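Local coordinates for RNA pseudouridylate synthase domain-containing protein 1 (Homo sapiens, PDB 5VBB), which probably binds RNA and converts uridine to pseudouridine, as a human member of the RluA family of pseudouridine synthases, at residues A101-H106 against S162-K167; L148-H153 against T242-L247. One frame throughout, in Å; residues are numbered along the deposited sequence.

Contact 1. Residues A101-H106 against S162-K167; sequences ALLRGH and SKVLLK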
loop_
_atom_site.group_PDB
_atom_site.type_symbol
_atom_site.label_atom_id
_atom_site.label_comp_id
_atom_site.label_asym_id
_atom_site.label_seq_id
_atom_site.Cartn_x
_atom_site.Cartn_y
_atom_site.Cartn_z
ATOM N N ALA A 101 4.399 4.423 4.200
ATOM C CA ALA A 101 4.356 3.588 5.387
ATOM C C ALA A 101 5.151 4.168 6.498
ATOM O O ALA A 101 6.078 4.934 6.248
ATOM C CB ALA A 101 4.892 2.194 5.077
ATOM N N LEU A 102 4.796 3.783 7.748
ATOM C CA LEU A 102 5.566 4.078 8.924
ATOM C C LEU A 102 6.116 2.723 9.325
ATOM O O LEU A 102 5.346 1.820 9.570
ATOM C CB LEU A 102 4.765 4.674 10.047
ATOM C CG LEU A 102 4.178 6.059 9.801
ATOM C CD1 LEU A 102 3.286 6.475 10.942
ATOM C CD2 LEU A 102 5.243 7.063 9.574
ATOM N N LEU A 103 7.444 2.577 9.325
ATOM C CA LEU A 103 8.124 1.332 9.611
ATOM C C LEU A 103 8.879 1.413 10.929
ATOM O O LEU A 103 9.408 2.474 11.241
ATOM C CB LEU A 103 9.158 1.075 8.506
ATOM C CG LEU A 103 8.666 0.947 7.073
ATOM C CD1 LEU A 103 9.806 0.476 6.196
ATOM C CD2 LEU A 103 7.496 -0.026 6.985
ATOM N N ARG A 104 9.079 0.271 11.598
ATOM C CA ARG A 104 9.826 0.206 12.869
ATOM C C ARG A 104 11.312 0.467 12.659
ATOM O O ARG A 104 11.893 -0.101 11.748
ATOM C CB ARG A 104 9.670 -1.175 13.539
ATOM C CG ARG A 104 8.255 -1.517 14.017
ATOM C CD ARG A 104 7.935 -0.754 15.256
ATOM N NE ARG A 104 6.576 -0.959 15.751
ATOM C CZ ARG A 104 5.962 -0.130 16.581
ATOM N NH1 ARG A 104 6.580 0.962 17.015
ATOM N NH2 ARG A 104 4.711 -0.361 16.955
ATOM N N GLY A 105 11.909 1.289 13.527
ATOM C CA GLY A 105 13.325 1.632 13.489
ATOM C C GLY A 105 13.667 2.754 12.531
ATOM O O GLY A 105 12.896 3.070 11.620
ATOM N N HIS A 106 14.844 3.362 12.737
ATOM C CA HIS A 106 15.408 4.417 11.897
ATOM C C HIS A 106 16.273 3.760 10.809
ATOM O O HIS A 106 17.315 3.206 11.136
ATOM C CB HIS A 106 16.283 5.363 12.745
ATOM C CG HIS A 106 15.479 6.271 13.630
ATOM N ND1 HIS A 106 16.077 7.009 14.628
ATOM C CD2 HIS A 106 14.171 6.621 13.550
ATOM C CE1 HIS A 106 15.104 7.715 15.185
ATOM N NE2 HIS A 106 13.939 7.523 14.557
ATOM N N SER A 162 10.531 4.990 10.869
ATOM C CA SER A 162 10.843 5.686 9.616
ATOM C C SER A 162 9.610 5.849 8.758
ATOM O O SER A 162 8.925 4.876 8.478
ATOM C CB SER A 162 11.881 4.918 8.804
ATOM O OG SER A 162 13.094 4.796 9.526
ATOM N N LYS A 163 9.371 7.058 8.269
ATOM C CA LYS A 163 8.336 7.269 7.283
ATOM C C LYS A 163 8.981 7.027 5.911
ATOM O O LYS A 163 10.034 7.606 5.620
ATOM C CB LYS A 163 7.773 8.681 7.353
ATOM C CG LYS A 163 6.613 8.852 6.387
ATOM C CD LYS A 163 5.937 10.169 6.639
ATOM C CE LYS A 163 4.904 10.434 5.591
ATOM N NZ LYS A 163 4.272 11.770 5.766
ATOM N N VAL A 164 8.381 6.140 5.086
ATOM C CA VAL A 164 8.970 5.766 3.811
ATOM C C VAL A 164 7.998 5.828 2.673
ATOM O O VAL A 164 6.788 5.704 2.873
ATOM C CB VAL A 164 9.591 4.342 3.863
ATOM C CG1 VAL A 164 10.590 4.203 5.007
ATOM C CG2 VAL A 164 8.505 3.266 3.976
ATOM N N LEU A 165 8.556 5.909 1.453
ATOM C CA LEU A 165 7.826 5.772 0.200
ATOM C C LEU A 165 8.262 4.402 -0.349
ATOM O O LEU A 165 9.470 4.121 -0.414
ATOM C CB LEU A 165 8.202 6.890 -0.775
ATOM C CG LEU A 165 7.540 6.894 -2.176
ATOM C CD1 LEU A 165 6.065 7.096 -2.079
ATOM C CD2 LEU A 165 8.085 7.993 -3.007
ATOM N N LEU A 166 7.305 3.561 -0.749
ATOM C CA LEU A 166 7.578 2.232 -1.290
ATOM C C LEU A 166 7.048 2.119 -2.671
ATOM O O LEU A 166 5.870 2.388 -2.886
ATOM C CB LEU A 166 6.938 1.157 -0.429
ATOM C CG LEU A 166 7.425 1.122 1.028
ATOM C CD1 LEU A 166 6.455 0.432 1.902
ATOM C CD2 LEU A 166 8.791 0.520 1.138
ATOM N N LYS A 167 7.885 1.718 -3.627
ATOM C CA LYS A 167 7.436 1.527 -5.004
ATOM C C LYS A 167 7.701 0.077 -5.379
ATOM O O LYS A 167 8.850 -0.308 -5.616
ATOM C CB LYS A 167 8.160 2.481 -5.934
ATOM C CG LYS A 167 7.589 2.487 -7.353
ATOM C CD LYS A 167 8.472 3.265 -8.273
ATOM C CE LYS A 167 8.049 3.111 -9.698
ATOM N NZ LYS A 167 8.955 3.853 -10.601
#

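Contact 2. Residues L148-H153 against T242-L247; sequences LVVLEH and TLLQSL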
loop_
_atom_site.group_PDB
_atom_site.type_symbol
_atom_site.label_atom_id
_atom_site.label_comp_id
_atom_site.label_asym_id
_atom_site.label_seq_id
_atom_site.Cartn_x
_atom_site.Cartn_y
_atom_site.Cartn_z
ATOM N N LEU A 148 12.554 1.225 -1.818
ATOM C CA LEU A 148 12.203 1.924 -0.567
ATOM C C LEU A 148 13.022 3.209 -0.493
ATOM O O LEU A 148 14.250 3.139 -0.505
ATOM C CB LEU A 148 12.544 1.013 0.627
ATOM C CG LEU A 148 12.242 1.491 2.055
ATOM C CD1 LEU A 148 12.080 0.323 2.986
ATOM C CD2 LEU A 148 13.369 2.397 2.649
ATOM N N VAL A 149 12.362 4.341 -0.293
ATOM C CA VAL A 149 12.993 5.653 -0.116
ATOM C C VAL A 149 12.598 6.177 1.296
ATOM O O VAL A 149 11.403 6.332 1.610
ATOM C CB VAL A 149 12.548 6.634 -1.244
ATOM C CG1 VAL A 149 13.162 8.016 -1.052
ATOM C CG2 VAL A 149 12.925 6.090 -2.622
ATOM N N VAL A 150 13.590 6.515 2.102
ATOM C CA VAL A 150 13.339 7.015 3.448
ATOM C C VAL A 150 12.977 8.500 3.366
ATOM O O VAL A 150 13.751 9.275 2.830
ATOM C CB VAL A 150 14.528 6.763 4.392
ATOM C CG1 VAL A 150 14.225 7.267 5.784
ATOM C CG2 VAL A 150 14.888 5.284 4.457
ATOM N N LEU A 151 11.799 8.886 3.897
ATOM C CA LEU A 151 11.334 10.265 3.861
ATOM C C LEU A 151 11.727 10.998 5.125
ATOM O O LEU A 151 12.226 12.124 5.069
ATOM C CB LEU A 151 9.824 10.308 3.692
ATOM C CG LEU A 151 9.284 9.654 2.455
ATOM C CD1 LEU A 151 7.771 9.553 2.550
ATOM C CD2 LEU A 151 9.803 10.351 1.181
ATOM N N GLU A 152 11.473 10.378 6.285
ATOM C CA GLU A 152 11.737 11.015 7.565
ATOM C C GLU A 152 12.025 9.998 8.642
ATOM O O GLU A 152 11.580 8.864 8.549
ATOM C CB GLU A 152 10.467 11.823 8.034
ATOM C CG GLU A 152 10.228 13.202 7.404
ATOM C CD GLU A 152 8.953 13.927 7.818
ATOM O OE1 GLU A 152 7.890 13.274 7.794
ATOM O OE2 GLU A 152 9.004 15.132 8.164
ATOM N N HIS A 153 12.726 10.441 9.700
ATOM C CA HIS A 153 12.904 9.685 10.937
ATOM C C HIS A 153 12.084 10.438 11.968
ATOM O O HIS A 153 12.001 11.671 11.928
ATOM C CB HIS A 153 14.361 9.630 11.405
ATOM C CG HIS A 153 15.240 8.734 10.598
ATOM N ND1 HIS A 153 16.609 8.834 10.672
ATOM C CD2 HIS A 153 14.923 7.715 9.760
ATOM C CE1 HIS A 153 17.083 7.939 9.820
ATOM N NE2 HIS A 153 16.106 7.221 9.277
ATOM N N THR A 242 13.532 14.206 11.901
ATOM C CA THR A 242 14.565 14.466 10.875
ATOM C C THR A 242 14.002 14.257 9.483
ATOM O O THR A 242 13.466 13.190 9.197
ATOM C CB THR A 242 15.776 13.556 11.051
ATOM O OG1 THR A 242 16.239 13.641 12.392
ATOM C CG2 THR A 242 16.928 13.908 10.075
ATOM N N LEU A 243 14.164 15.249 8.615
ATOM C CA LEU A 243 13.735 15.143 7.229
ATOM C C LEU A 243 14.881 14.626 6.389
ATOM O O LEU A 243 15.935 15.247 6.377
ATOM C CB LEU A 243 13.293 16.506 6.696
ATOM C CG LEU A 243 12.789 16.528 5.241
ATOM C CD1 LEU A 243 11.462 15.822 5.100
ATOM C CD2 LEU A 243 12.666 17.947 4.754
ATOM N N LEU A 244 14.682 13.504 5.684
ATOM C CA LEU A 244 15.679 12.987 4.760
ATOM C C LEU A 244 15.324 13.425 3.342
ATOM O O LEU A 244 16.179 13.988 2.643
ATOM C CB LEU A 244 15.832 11.451 4.838
ATOM C CG LEU A 244 16.648 10.924 6.049
ATOM C CD1 LEU A 244 15.766 10.681 7.232
ATOM C CD2 LEU A 244 17.387 9.609 5.694
ATOM N N GLN A 245 14.083 13.169 2.899
ATOM C CA GLN A 245 13.694 13.497 1.519
ATOM C C GLN A 245 12.322 14.118 1.461
ATOM O O GLN A 245 11.488 13.878 2.322
ATOM C CB GLN A 245 13.775 12.225 0.634
ATOM C CG GLN A 245 15.206 11.927 0.264
ATOM C CD GLN A 245 15.451 10.598 -0.392
ATOM O OE1 GLN A 245 15.651 10.517 -1.629
ATOM N NE2 GLN A 245 15.629 9.565 0.464
ATOM N N SER A 246 12.093 14.900 0.414
ATOM C CA SER A 246 10.838 15.606 0.187
ATOM C C SER A 246 9.845 14.701 -0.556
ATOM O O SER A 246 10.120 14.308 -1.685
ATOM C CB SER A 246 11.092 16.850 -0.661
ATOM O OG SER A 246 9.875 17.410 -1.123
ATOM N N LEU A 247 8.659 14.481 0.015
ATOM C CA LEU A 247 7.630 13.699 -0.668
ATOM C C LEU A 247 7.072 14.417 -1.889
ATOM O O LEU A 247 6.747 13.744 -2.862
ATOM C CB LEU A 247 6.502 13.354 0.307
ATOM C CG LEU A 247 5.377 12.473 -0.197
ATOM C CD1 LEU A 247 5.911 11.152 -0.785
ATOM C CD2 LEU A 247 4.424 12.193 0.923
#

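Contact 1. Residues A101-H106 against S162-K167
Ala101 and Val164 form a hydrogen-bonded antiparallel pair where strands 96-104 and 159-168 run side by side in the antiparallel sheet of the pseudouridine synthase domain. Ala101 O takes the amide of Val164 at 2.8 Å, the N-H pointing almost straight at it, and Ala101 N returns a bond to Val164 O. On the same face of the sheet the methyl of Ala101 touches Val164 CG2 and Leu166 CD1, which lie to one side of it; Leu166 in turn packs on Leu176 and Cys180 of helix 175-182. Leu102 pairs with Lys163 on the other face, where Leu102 CD2 lies 3.7 Å from Lys163 CB. The lysine chain then runs on extended, with CG anti to its backbone N (chi1 -175°), and its NZ makes a salt bridge with Asp228. Leu103 returns to the face of Ala101: its CD1 reaches Val164 CG2 at 3.8 Å, the two side chains crossing at about a right angle, while its N and O both bond to Ser162. Beyond the strand, Gly105 turns its carbonyl to Ser162 OG, which also bonds to Ile107 N. An alanine in place of Ser162 would probably leave Gly105 O and Ile107 N without this shared partner and let the turn shift. Ser162 OG donates to Gly105 O at 2.7 Å, lying in the carbonyl plane on a lone pair.

Contact 2. Residues L148-H153 against T242-L247
Leu151 O receives two amides, Leu244 N at 2.9 Å and Gln245 N at 3.0 Å, both from the same face of its carbonyl plane. Next to it, Gln245 NE2 makes a bent bond (136° at the hydrogen) to Val150 O at 3.0 Å, lying 23° from that carbonyl plane, while Val150 O lies 33° out of the Gln245 amide plane; NE2 also lies against Val149 CG1. Leu244 points toward the strand: its CD1 stands 3.8 Å from the centroid of the His153 ring, almost exactly on the ring normal, a CH-pi contact, while its CD2 meets Val150 CG1. Farther along, His153 and Thr242 form a hydrogen-bonded antiparallel pair, and Glu152 faces Leu243, whose CD1 lies 3.7 Å from Glu152 CG. On the other edge of strand 146-156, Leu151 and Glu152 both pair with Lys163 of strand 159-168, a classic beta bulge. The His153 ring is fixed by NE2, bonded to Ile107 O, and by stacking on His106. Gln245 NE2 has a second acceptor in Ser110 O, and Ser246 caps helix 247-256 through OG and Gln249 N. Thus polar bonds to successive carbonyls, Val150 O and Leu151 O, hold the chain leaving strand 238-243 as far as Gln245.

Overall arrangement
From the N terminus, strand 96-104 comes first, followed by strand 146-156, strand 159-168 and finally strand 238-243 leading into helix 247-256. Contact 1 closes the loop from 101-106 to 162-167, and contact 2 the one from 148-153 to 242-247. Because the second loop starts within the first and ends beyond it, the two cross. Their centres are about 8 Å apart, and they join through the neighbouring strands 146-156 and 159-168: Lys163 probably exchanges backbone hydrogen bonds with Leu151 and Glu152. Together they line up 96-104, 159-168, 146-156 and 238-243 across one antiparallel sheet, tying the C-terminal strand and helix to it.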